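Local coordinates for HpcH/HpaI aldolase (Desulfitobacterium hafniense, PDB 3QZ6), which belongs to the HpcH/HpaI aldolase family and folds as a TIM barrel, a closed ring of eight parallel strands surrounded by helices, at residues V97-V107 against S161-D169; A110-G121 against W133-I144. All coordinates share one frame; numbering follows the deposited sequence.

Interaction 1. Residues V97-V107 against S161-D169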
loop_
_atom_site.group_PDB
_atom_site.type_symbol
_atom_site.label_atom_id
_atom_site.label_comp_id
_atom_site.label_asym_id
_atom_site.label_seq_id
_atom_site.Cartn_x
_atom_site.Cartn_y
_atom_site.Cartn_z
ATOM N N VAL A 97 -13.086 -12.335 22.063
ATOM C CA VAL A 97 -13.519 -12.117 23.437
ATOM C C VAL A 97 -14.520 -13.191 23.821
ATOM O O VAL A 97 -15.518 -13.376 23.134
ATOM C CB VAL A 97 -14.175 -10.754 23.614
ATOM C CG1 VAL A 97 -14.691 -10.619 25.046
ATOM C CG2 VAL A 97 -13.174 -9.653 23.292
ATOM N N GLN A 98 -14.261 -13.892 24.917
ATOM C CA GLN A 98 -15.126 -14.998 25.312
ATOM C C GLN A 98 -15.747 -14.879 26.702
ATOM O O GLN A 98 -16.511 -15.753 27.103
ATOM C CB GLN A 98 -14.360 -16.316 25.226
ATOM C CG GLN A 98 -13.959 -16.712 23.828
ATOM C CD GLN A 98 -13.623 -18.183 23.742
ATOM O OE1 GLN A 98 -14.501 -19.039 23.884
ATOM N NE2 GLN A 98 -12.349 -18.488 23.523
ATOM N N SER A 99 -15.424 -13.828 27.448
ATOM C CA SER A 99 -15.972 -13.711 28.804
ATOM C C SER A 99 -15.931 -12.285 29.312
ATOM O O SER A 99 -15.168 -11.461 28.808
ATOM C CB SER A 99 -15.152 -14.566 29.766
ATOM O OG SER A 99 -13.839 -14.041 29.850
ATOM N N ALA A 100 -16.742 -12.005 30.325
ATOM C CA ALA A 100 -16.735 -10.700 30.967
ATOM C C ALA A 100 -15.346 -10.410 31.521
ATOM O O ALA A 100 -14.894 -9.268 31.508
ATOM C CB ALA A 100 -17.777 -10.641 32.091
ATOM N N GLU A 101 -14.661 -11.450 31.993
ATOM C CA GLU A 101 -13.386 -11.247 32.666
ATOM C C GLU A 101 -12.356 -10.580 31.745
ATOM O O GLU A 101 -11.607 -9.706 32.171
ATOM C CB GLU A 101 -12.844 -12.557 33.236
ATOM C CG GLU A 101 -11.500 -12.395 33.949
ATOM C CD GLU A 101 -11.505 -11.273 34.993
ATOM O OE1 GLU A 101 -12.495 -11.164 35.757
ATOM O OE2 GLU A 101 -10.516 -10.500 35.042
ATOM N N THR A 102 -12.324 -10.991 30.482
ATOM C CA THR A 102 -11.396 -10.395 29.525
ATOM C C THR A 102 -11.657 -8.898 29.389
ATOM O O THR A 102 -10.728 -8.099 29.322
ATOM C CB THR A 102 -11.517 -11.069 28.153
ATOM O OG1 THR A 102 -11.127 -12.442 28.272
ATOM C CG2 THR A 102 -10.629 -10.379 27.128
HETATM N N MSE A 103 -12.931 -8.524 29.344
HETATM C CA MSE A 103 -13.302 -7.119 29.258
HETATM C C MSE A 103 -12.974 -6.370 30.548
HETATM O O MSE A 103 -12.500 -5.228 30.506
HETATM C CB MSE A 103 -14.787 -6.974 28.931
HETATM C CG MSE A 103 -15.158 -7.407 27.525
HETATM SE SE MSE A 103 -14.169 -6.405 26.147
HETATM C CE MSE A 103 -12.787 -7.609 25.855
ATOM N N ARG A 104 -13.227 -6.996 31.694
ATOM C CA ARG A 104 -12.895 -6.337 32.956
ATOM C C ARG A 104 -11.403 -6.032 33.020
ATOM O O ARG A 104 -11.000 -4.950 33.442
ATOM C CB ARG A 104 -13.335 -7.170 34.164
ATOM C CG ARG A 104 -14.844 -7.106 34.416
ATOM C CD ARG A 104 -15.216 -7.657 35.790
ATOM N NE ARG A 104 -15.132 -9.112 35.829
ATOM C CZ ARG A 104 -16.149 -9.923 35.553
ATOM N NH1 ARG A 104 -15.982 -11.239 35.606
ATOM N NH2 ARG A 104 -17.330 -9.415 35.217
ATOM N N GLU A 105 -10.590 -6.985 32.578
ATOM C CA GLU A 105 -9.143 -6.821 32.620
ATOM C C GLU A 105 -8.674 -5.770 31.611
ATOM O O GLU A 105 -7.783 -4.973 31.905
ATOM C CB GLU A 105 -8.459 -8.161 32.369
ATOM C CG GLU A 105 -6.947 -8.099 32.415
ATOM C CD GLU A 105 -6.400 -7.829 33.811
ATOM O OE1 GLU A 105 -7.193 -7.743 34.782
ATOM O OE2 GLU A 105 -5.164 -7.705 33.933
ATOM N N THR A 106 -9.270 -5.761 30.423
ATOM C CA THR A 106 -8.963 -4.721 29.444
ATOM C C THR A 106 -9.269 -3.330 30.005
ATOM O O THR A 106 -8.443 -2.418 29.940
ATOM C CB THR A 106 -9.748 -4.901 28.147
ATOM O OG1 THR A 106 -9.460 -6.189 27.588
ATOM C CG2 THR A 106 -9.339 -3.822 27.147
ATOM N N VAL A 107 -10.453 -3.176 30.573
ATOM C CA VAL A 107 -10.843 -1.896 31.150
ATOM C C VAL A 107 -9.955 -1.507 32.347
ATOM O O VAL A 107 -9.566 -0.346 32.487
ATOM C CB VAL A 107 -12.333 -1.895 31.543
ATOM C CG1 VAL A 107 -12.687 -0.620 32.324
ATOM C CG2 VAL A 107 -13.196 -2.027 30.286
ATOM N N SER A 161 -23.464 -10.930 29.185
ATOM C CA SER A 161 -22.459 -10.829 30.231
ATOM C C SER A 161 -21.215 -10.090 29.718
ATOM O O SER A 161 -20.634 -9.252 30.405
ATOM C CB SER A 161 -22.080 -12.231 30.710
ATOM O OG SER A 161 -21.115 -12.173 31.738
ATOM N N ILE A 162 -20.806 -10.393 28.501
ATOM C CA ILE A 162 -19.624 -9.736 27.959
ATOM C C ILE A 162 -19.858 -8.239 27.770
ATOM O O ILE A 162 -19.035 -7.420 28.179
ATOM C CB ILE A 162 -19.173 -10.396 26.648
ATOM C CG1 ILE A 162 -18.712 -11.828 26.935
ATOM C CG2 ILE A 162 -18.065 -9.562 25.977
ATOM C CD1 ILE A 162 -18.504 -12.698 25.710
ATOM N N LEU A 163 -20.994 -7.881 27.180
ATOM C CA LEU A 163 -21.271 -6.482 26.845
ATOM C C LEU A 163 -21.758 -5.621 28.014
ATOM O O LEU A 163 -21.838 -4.402 27.886
ATOM C CB LEU A 163 -22.256 -6.387 25.676
ATOM C CG LEU A 163 -21.799 -7.085 24.393
ATOM C CD1 LEU A 163 -22.779 -6.811 23.254
ATOM C CD2 LEU A 163 -20.401 -6.628 24.016
ATOM N N ALA A 164 -22.081 -6.244 29.147
ATOM C CA ALA A 164 -22.537 -5.494 30.316
ATOM C C ALA A 164 -21.378 -4.909 31.123
ATOM O O ALA A 164 -21.585 -4.084 32.007
ATOM C CB ALA A 164 -23.422 -6.377 31.223
ATOM N N VAL A 165 -20.157 -5.342 30.828
ATOM C CA VAL A 165 -18.995 -4.831 31.544
ATOM C C VAL A 165 -18.863 -3.330 31.307
ATOM O O VAL A 165 -18.898 -2.869 30.170
ATOM C CB VAL A 165 -17.695 -5.560 31.129
ATOM C CG1 VAL A 165 -16.491 -4.881 31.739
ATOM C CG2 VAL A 165 -17.750 -7.043 31.563
ATOM N N GLN A 166 -18.730 -2.574 32.388
ATOM C CA GLN A 166 -18.573 -1.128 32.298
ATOM C C GLN A 166 -17.261 -0.775 31.587
ATOM O O GLN A 166 -16.200 -1.315 31.906
ATOM C CB GLN A 166 -18.597 -0.515 33.694
ATOM C CG GLN A 166 -18.436 0.997 33.718
ATOM C CD GLN A 166 -18.325 1.539 35.137
ATOM O OE1 GLN A 166 -17.250 1.514 35.746
ATOM N NE2 GLN A 166 -19.441 2.015 35.676
ATOM N N GLY A 167 -17.341 0.113 30.606
ATOM C CA GLY A 167 -16.162 0.492 29.849
ATOM C C GLY A 167 -16.113 -0.134 28.467
ATOM O O GLY A 167 -15.253 0.206 27.666
ATOM N N VAL A 168 -17.027 -1.052 28.170
ATOM C CA VAL A 168 -17.059 -1.630 26.827
ATOM C C VAL A 168 -17.830 -0.701 25.906
ATOM O O VAL A 168 -19.021 -0.479 26.099
ATOM C CB VAL A 168 -17.715 -3.015 26.802
ATOM C CG1 VAL A 168 -17.775 -3.539 25.367
ATOM C CG2 VAL A 168 -16.956 -3.978 27.702
ATOM N N ASP A 169 -17.162 -0.164 24.893
ATOM C CA ASP A 169 -17.785 0.857 24.052
ATOM C C ASP A 169 -18.552 0.279 22.870
ATOM O O ASP A 169 -19.584 0.817 22.468
ATOM C CB ASP A 169 -16.723 1.842 23.551
ATOM C CG ASP A 169 -16.089 2.623 24.686
ATOM O OD1 ASP A 169 -16.845 3.265 25.442
ATOM O OD2 ASP A 169 -14.850 2.568 24.849
HETATM O O HOH W 1 -18.785 -13.850 30.841
#
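Ile-162 holds CG1 beside its own backbone N (chi1 -65°), while CG2 stands anti to that N; this splits the side chain between Val-97, the Ser-99 backbone and Met-103. In the TIM barrel, the contact joins helix 100-110, which follows strand 91-94, to helix 159-163 and the turn leading into strand 170-173. Ile-162 CG2 lies 3.7 Å from Val-97 CG1, the two side chains sliding past each other in opposite directions, and Ile-162 CD1 reaches Gln-98 C at 3.7 Å. Met-103, a selenomethionine, bends at chi2 and chi3 and lays CB, CG and SE along Val-168 CG2, CG at 3.9 Å, the two side chains crossing at about a right angle. Met-103 also rests on Ala-148 of strand 145-150 and Ile-94 of strand 91-94. Val-165 faces the helix with both methyls: CG2 touches Ala-100 CB at 3.6 Å and CG1 meets Arg-104 CG at 3.9 Å. No direct hydrogen bond crosses the contact. One water links the two segments, accepting from Ala-100 N and bonded to Ser-161 OG. Farther along, a type II turn, Val-165 to Val-168, presents Gly-167, and Val-107 CG2 packs 3.9 Å from Gly-167 CA and 3.5 Å from Gln-166 O.

Interaction 2. Residues A110-G121 against W133-I144; sequences AKYPPLGERGVG and WAEWVQERNDEI
Two hydrogen bonds tie the Asn-141 amide to the backbone of Tyr-112. Tyr-112 N donates to Asn-141 OD1 at 2.8 Å, in the carbonyl plane and on a lone pair, and Asn-141 ND2 returns a bond to Tyr-112 O at 2.9 Å with an N-H...O angle of 163°. With OD1 and ND2 both engaged, the amide's rotation is fixed, and the pair ties the loop to helix 133-141. Water adds to this polar set: one molecule donates to Ala-110 O and Asn-141 OD1 and accepts from Arg-118 NH1, while another joins Arg-118 NH1 to Arg-140 NH1. Lys-111, bent at chi2 and chi4, brings NZ to Asn-141 O in a weak bond of 3.4 Å.

Aromatic contacts centre on Tyr-112. Val-137 CG1 lies over one ring face, a CH-pi contact 4.1 Å from the centroid and 20° off the normal; Arg-118 CD sits against the opposite face, 3.5 Å above the plane and toward the rim. Tyr-112 and Trp-136 meet rim to rim, with planes at 50°. Apolar contacts continue at Val-120, whose CG1 sits 3.5 Å from Trp-133 CZ3.

Arg-118 also salt-bridges Asp-86 of helix 78-87, and Ala-110 packs on Val-81 and Leu-85. The loop thus lies between helix 78-87 and helix 133-141, part of the connection from strand 91-94 to strand 145-150 of the barrel.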
loop_
_atom_site.group_PDB
_atom_site.type_symbol
_atom_site.label_atom_id
_atom_site.label_comp_id
_atom_site.label_asym_id
_atom_site.label_seq_id
_atom_site.Cartn_x
_atom_site.Cartn_y
_atom_site.Cartn_z
ATOM N N ALA A 110 -6.811 -0.095 30.989
ATOM C CA ALA A 110 -6.975 1.002 30.034
ATOM C C ALA A 110 -7.440 2.308 30.665
ATOM O O ALA A 110 -7.288 3.373 30.065
ATOM C CB ALA A 110 -7.948 0.591 28.941
ATOM N N LYS A 111 -8.028 2.225 31.854
ATOM C CA LYS A 111 -8.623 3.403 32.490
ATOM C C LYS A 111 -7.809 3.863 33.691
ATOM O O LYS A 111 -7.347 3.043 34.483
ATOM C CB LYS A 111 -10.055 3.099 32.963
ATOM C CG LYS A 111 -11.043 2.816 31.860
ATOM C CD LYS A 111 -11.313 4.053 31.029
ATOM C CE LYS A 111 -12.058 3.706 29.750
ATOM N NZ LYS A 111 -13.521 3.708 29.925
ATOM N N TYR A 112 -7.652 5.175 33.829
ATOM C CA TYR A 112 -7.027 5.760 35.008
ATOM C C TYR A 112 -7.933 5.586 36.220
ATOM O O TYR A 112 -9.145 5.455 36.071
ATOM C CB TYR A 112 -6.807 7.259 34.800
ATOM C CG TYR A 112 -5.792 7.600 33.737
ATOM C CD1 TYR A 112 -4.481 7.140 33.831
ATOM C CD2 TYR A 112 -6.133 8.401 32.653
ATOM C CE1 TYR A 112 -3.536 7.462 32.865
ATOM C CE2 TYR A 112 -5.187 8.734 31.676
ATOM C CZ TYR A 112 -3.899 8.257 31.792
ATOM O OH TYR A 112 -2.955 8.584 30.836
ATOM N N PRO A 113 -7.358 5.613 37.432
ATOM C CA PRO A 113 -8.239 5.571 38.608
ATOM C C PRO A 113 -9.288 6.689 38.540
ATOM O O PRO A 113 -8.990 7.751 37.998
ATOM C CB PRO A 113 -7.271 5.816 39.769
ATOM C CG PRO A 113 -5.951 5.252 39.263
ATOM C CD PRO A 113 -5.932 5.633 37.798
ATOM N N PRO A 114 -10.493 6.466 39.095
ATOM C CA PRO A 114 -10.924 5.264 39.821
ATOM C C PRO A 114 -11.553 4.189 38.928
ATOM O O PRO A 114 -11.992 3.159 39.435
ATOM C CB PRO A 114 -11.983 5.817 40.782
ATOM C CG PRO A 114 -12.614 6.917 40.010
ATOM C CD PRO A 114 -11.514 7.528 39.151
ATOM N N LEU A 115 -11.599 4.416 37.621
ATOM C CA LEU A 115 -12.237 3.457 36.723
ATOM C C LEU A 115 -11.331 2.273 36.381
ATOM O O LEU A 115 -11.799 1.254 35.872
ATOM C CB LEU A 115 -12.723 4.149 35.451
ATOM C CG LEU A 115 -13.819 5.206 35.632
ATOM C CD1 LEU A 115 -14.237 5.809 34.277
ATOM C CD2 LEU A 115 -15.033 4.617 36.358
ATOM N N GLY A 116 -10.039 2.410 36.670
ATOM C CA GLY A 116 -9.065 1.376 36.347
ATOM C C GLY A 116 -7.733 1.668 37.014
ATOM O O GLY A 116 -7.648 2.536 37.886
ATOM N N GLU A 117 -6.691 0.955 36.600
ATOM C CA GLU A 117 -5.385 1.073 37.229
ATOM C C GLU A 117 -4.291 1.480 36.235
ATOM O O GLU A 117 -3.108 1.209 36.454
ATOM C CB GLU A 117 -5.036 -0.241 37.959
ATOM C CG GLU A 117 -6.026 -0.500 39.121
ATOM C CD GLU A 117 -5.950 -1.892 39.747
ATOM O OE1 GLU A 117 -5.176 -2.746 39.281
ATOM O OE2 GLU A 117 -6.690 -2.127 40.726
ATOM N N ARG A 118 -4.685 2.142 35.149
ATOM C CA ARG A 118 -3.707 2.653 34.185
ATOM C C ARG A 118 -2.750 3.623 34.888
ATOM O O ARG A 118 -3.189 4.511 35.620
ATOM C CB ARG A 118 -4.416 3.383 33.031
ATOM C CG ARG A 118 -3.460 3.862 31.932
ATOM C CD ARG A 118 -4.166 4.690 30.850
ATOM N NE ARG A 118 -3.189 5.316 29.951
ATOM C CZ ARG A 118 -3.493 6.189 28.995
ATOM N NH1 ARG A 118 -4.758 6.544 28.780
ATOM N NH2 ARG A 118 -2.529 6.705 28.248
ATOM N N GLY A 119 -1.450 3.461 34.656
ATOM C CA GLY A 119 -0.457 4.355 35.230
ATOM C C GLY A 119 -0.407 5.684 34.501
ATOM O O GLY A 119 -0.611 5.738 33.293
ATOM N N VAL A 120 -0.132 6.757 35.233
ATOM C CA VAL A 120 -0.127 8.101 34.670
ATOM C C VAL A 120 1.299 8.502 34.294
ATOM O O VAL A 120 2.138 8.725 35.164
ATOM C CB VAL A 120 -0.694 9.140 35.671
ATOM C CG1 VAL A 120 -0.807 10.503 35.011
ATOM C CG2 VAL A 120 -2.066 8.695 36.208
ATOM N N GLY A 121 1.586 8.577 33.001
ATOM C CA GLY A 121 2.917 8.970 32.560
ATOM C C GLY A 121 2.908 10.404 32.069
ATOM O O GLY A 121 1.970 11.135 32.342
ATOM N N TRP A 133 -3.864 17.978 35.598
ATOM C CA TRP A 133 -3.934 16.516 35.757
ATOM C C TRP A 133 -5.271 16.003 36.274
ATOM O O TRP A 133 -5.815 15.035 35.738
ATOM C CB TRP A 133 -2.788 15.981 36.619
ATOM C CG TRP A 133 -1.466 16.004 35.887
ATOM C CD1 TRP A 133 -0.428 16.870 36.094
ATOM C CD2 TRP A 133 -1.061 15.140 34.815
ATOM N NE1 TRP A 133 0.599 16.590 35.226
ATOM C CE2 TRP A 133 0.238 15.535 34.430
ATOM C CE3 TRP A 133 -1.669 14.069 34.147
ATOM C CZ2 TRP A 133 0.945 14.895 33.409
ATOM C CZ3 TRP A 133 -0.963 13.432 33.119
ATOM C CH2 TRP A 133 0.327 13.848 32.766
ATOM N N ALA A 134 -5.800 16.657 37.306
ATOM C CA ALA A 134 -7.009 16.180 37.956
ATOM C C ALA A 134 -8.169 16.106 36.963
ATOM O O ALA A 134 -8.934 15.145 36.966
ATOM C CB ALA A 134 -7.371 17.074 39.169
ATOM N N GLU A 135 -8.287 17.121 36.113
ATOM C CA GLU A 135 -9.341 17.159 35.104
ATOM C C GLU A 135 -8.997 16.246 33.935
ATOM O O GLU A 135 -9.853 15.544 33.396
ATOM C CB GLU A 135 -9.510 18.583 34.573
ATOM C CG GLU A 135 -10.776 19.281 35.012
ATOM C CD GLU A 135 -10.769 19.625 36.484
ATOM O OE1 GLU A 135 -11.818 19.451 37.144
ATOM O OE2 GLU A 135 -9.713 20.075 36.979
ATOM N N TRP A 136 -7.732 16.266 33.539
ATOM C CA TRP A 136 -7.316 15.581 32.320
ATOM C C TRP A 136 -7.523 14.069 32.383
ATOM O O TRP A 136 -8.004 13.480 31.430
ATOM C CB TRP A 136 -5.863 15.917 31.994
ATOM C CG TRP A 136 -5.407 15.411 30.655
ATOM C CD1 TRP A 136 -5.488 16.065 29.452
ATOM C CD2 TRP A 136 -4.800 14.143 30.383
ATOM N NE1 TRP A 136 -4.955 15.280 28.452
ATOM C CE2 TRP A 136 -4.528 14.097 28.997
ATOM C CE3 TRP A 136 -4.449 13.047 31.178
ATOM C CZ2 TRP A 136 -3.934 12.995 28.391
ATOM C CZ3 TRP A 136 -3.856 11.951 30.572
ATOM C CH2 TRP A 136 -3.606 11.935 29.191
ATOM N N VAL A 137 -7.183 13.435 33.501
ATOM C CA VAL A 137 -7.378 11.986 33.592
ATOM C C VAL A 137 -8.859 11.606 33.494
ATOM O O VAL A 137 -9.198 10.573 32.920
ATOM C CB VAL A 137 -6.740 11.364 34.859
ATOM C CG1 VAL A 137 -5.214 11.433 34.774
ATOM C CG2 VAL A 137 -7.264 12.046 36.131
ATOM N N GLN A 138 -9.738 12.447 34.034
ATOM C CA GLN A 138 -11.173 12.172 33.977
ATOM C C GLN A 138 -11.682 12.289 32.562
ATOM O O GLN A 138 -12.446 11.441 32.095
ATOM C CB GLN A 138 -11.968 13.144 34.853
ATOM C CG GLN A 138 -11.891 12.879 36.327
ATOM C CD GLN A 138 -12.861 13.760 37.107
ATOM O OE1 GLN A 138 -12.481 14.810 37.633
ATOM N NE2 GLN A 138 -14.124 13.341 37.171
ATOM N N GLU A 139 -11.283 13.360 31.883
ATOM C CA GLU A 139 -11.685 13.554 30.495
ATOM C C GLU A 139 -11.123 12.467 29.581
ATOM O O GLU A 139 -11.821 11.972 28.706
ATOM C CB GLU A 139 -11.273 14.934 29.992
ATOM C CG GLU A 139 -11.920 16.068 30.768
ATOM C CD GLU A 139 -11.678 17.420 30.131
ATOM O OE1 GLU A 139 -11.311 17.452 28.935
ATOM O OE2 GLU A 139 -11.857 18.446 30.824
ATOM N N ARG A 140 -9.863 12.096 29.774
ATOM C CA ARG A 140 -9.274 11.071 28.916
ATOM C C ARG A 140 -9.991 9.724 29.101
ATOM O O ARG A 140 -10.227 9.002 28.132
ATOM C CB ARG A 140 -7.765 10.942 29.159
ATOM C CG ARG A 140 -7.080 9.915 28.261
ATOM C CD ARG A 140 -7.453 10.117 26.791
ATOM N NE ARG A 140 -7.172 11.478 26.335
ATOM C CZ ARG A 140 -6.046 11.868 25.745
ATOM N NH1 ARG A 140 -5.061 11.001 25.519
ATOM N NH2 ARG A 140 -5.908 13.134 25.375
ATOM N N ASN A 141 -10.346 9.382 30.337
ATOM C CA ASN A 141 -11.062 8.126 30.576
ATOM C C ASN A 141 -12.336 8.037 29.734
ATOM O O ASN A 141 -12.741 6.952 29.328
ATOM C CB ASN A 141 -11.418 7.965 32.062
ATOM C CG ASN A 141 -10.356 7.206 32.851
ATOM O OD1 ASN A 141 -9.336 6.764 32.307
ATOM N ND2 ASN A 141 -10.594 7.058 34.153
ATOM N N ASP A 142 -12.966 9.182 29.474
ATOM C CA ASP A 142 -14.201 9.213 28.680
ATOM C C ASP A 142 -13.961 9.068 27.180
ATOM O O ASP A 142 -14.904 8.894 26.414
ATOM C CB ASP A 142 -14.964 10.512 28.916
ATOM C CG ASP A 142 -15.820 10.467 30.161
ATOM O OD1 ASP A 142 -16.061 9.353 30.677
ATOM O OD2 ASP A 142 -16.253 11.549 30.618
ATOM N N GLU A 143 -12.706 9.158 26.755
ATOM C CA GLU A 143 -12.387 9.143 25.320
ATOM C C GLU A 143 -11.697 7.859 24.826
ATOM O O GLU A 143 -11.683 7.579 23.620
ATOM C CB GLU A 143 -11.545 10.371 24.964
ATOM C CG GLU A 143 -12.262 11.691 25.253
ATOM C CD GLU A 143 -11.329 12.886 25.195
ATOM O OE1 GLU A 143 -10.191 12.779 25.707
ATOM O OE2 GLU A 143 -11.729 13.926 24.631
ATOM N N ILE A 144 -11.114 7.102 25.749
ATOM C CA ILE A 144 -10.519 5.796 25.428
ATOM C C ILE A 144 -11.582 4.864 24.849
ATOM O O ILE A 144 -12.685 4.777 25.379
ATOM C CB ILE A 144 -9.956 5.137 26.698
ATOM C CG1 ILE A 144 -8.863 6.010 27.290
ATOM C CG2 ILE A 144 -9.417 3.747 26.403
ATOM C CD1 ILE A 144 -7.850 6.434 26.295
HETATM O O HOH W 2 -7.254 6.046 30.164
HETATM O O HOH W 3 -14.151 5.550 27.513
HETATM O O HOH W 4 -15.330 5.878 30.909
HETATM O O HOH W 5 -4.681 8.273 26.412
#

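Both interactions involve helix 100-110: interaction 1 uses its first turns, and interaction 2 begins at its last residue and follows the loop beyond. Both are partly buried, with 4 buried and 2 exposed of 13 touching residues against 7 and 4 of 14. Interaction 1, its centre about 16 Å from the chain centre, is mainly apolar and joins this helix to helix 159-163 and the turn before strand 170-173. Interaction 2, centred about 21 Å out, holds the loop to helix 133-141 through amide-to-backbone bonds, bridging waters and aromatic packing. Their centres are about 18 Å apart, yet they touch: Val-107 CG1 lies 4.1 Å from Leu-115 O, and Gly-167 CA 4.2 Å from Lys-111 NZ.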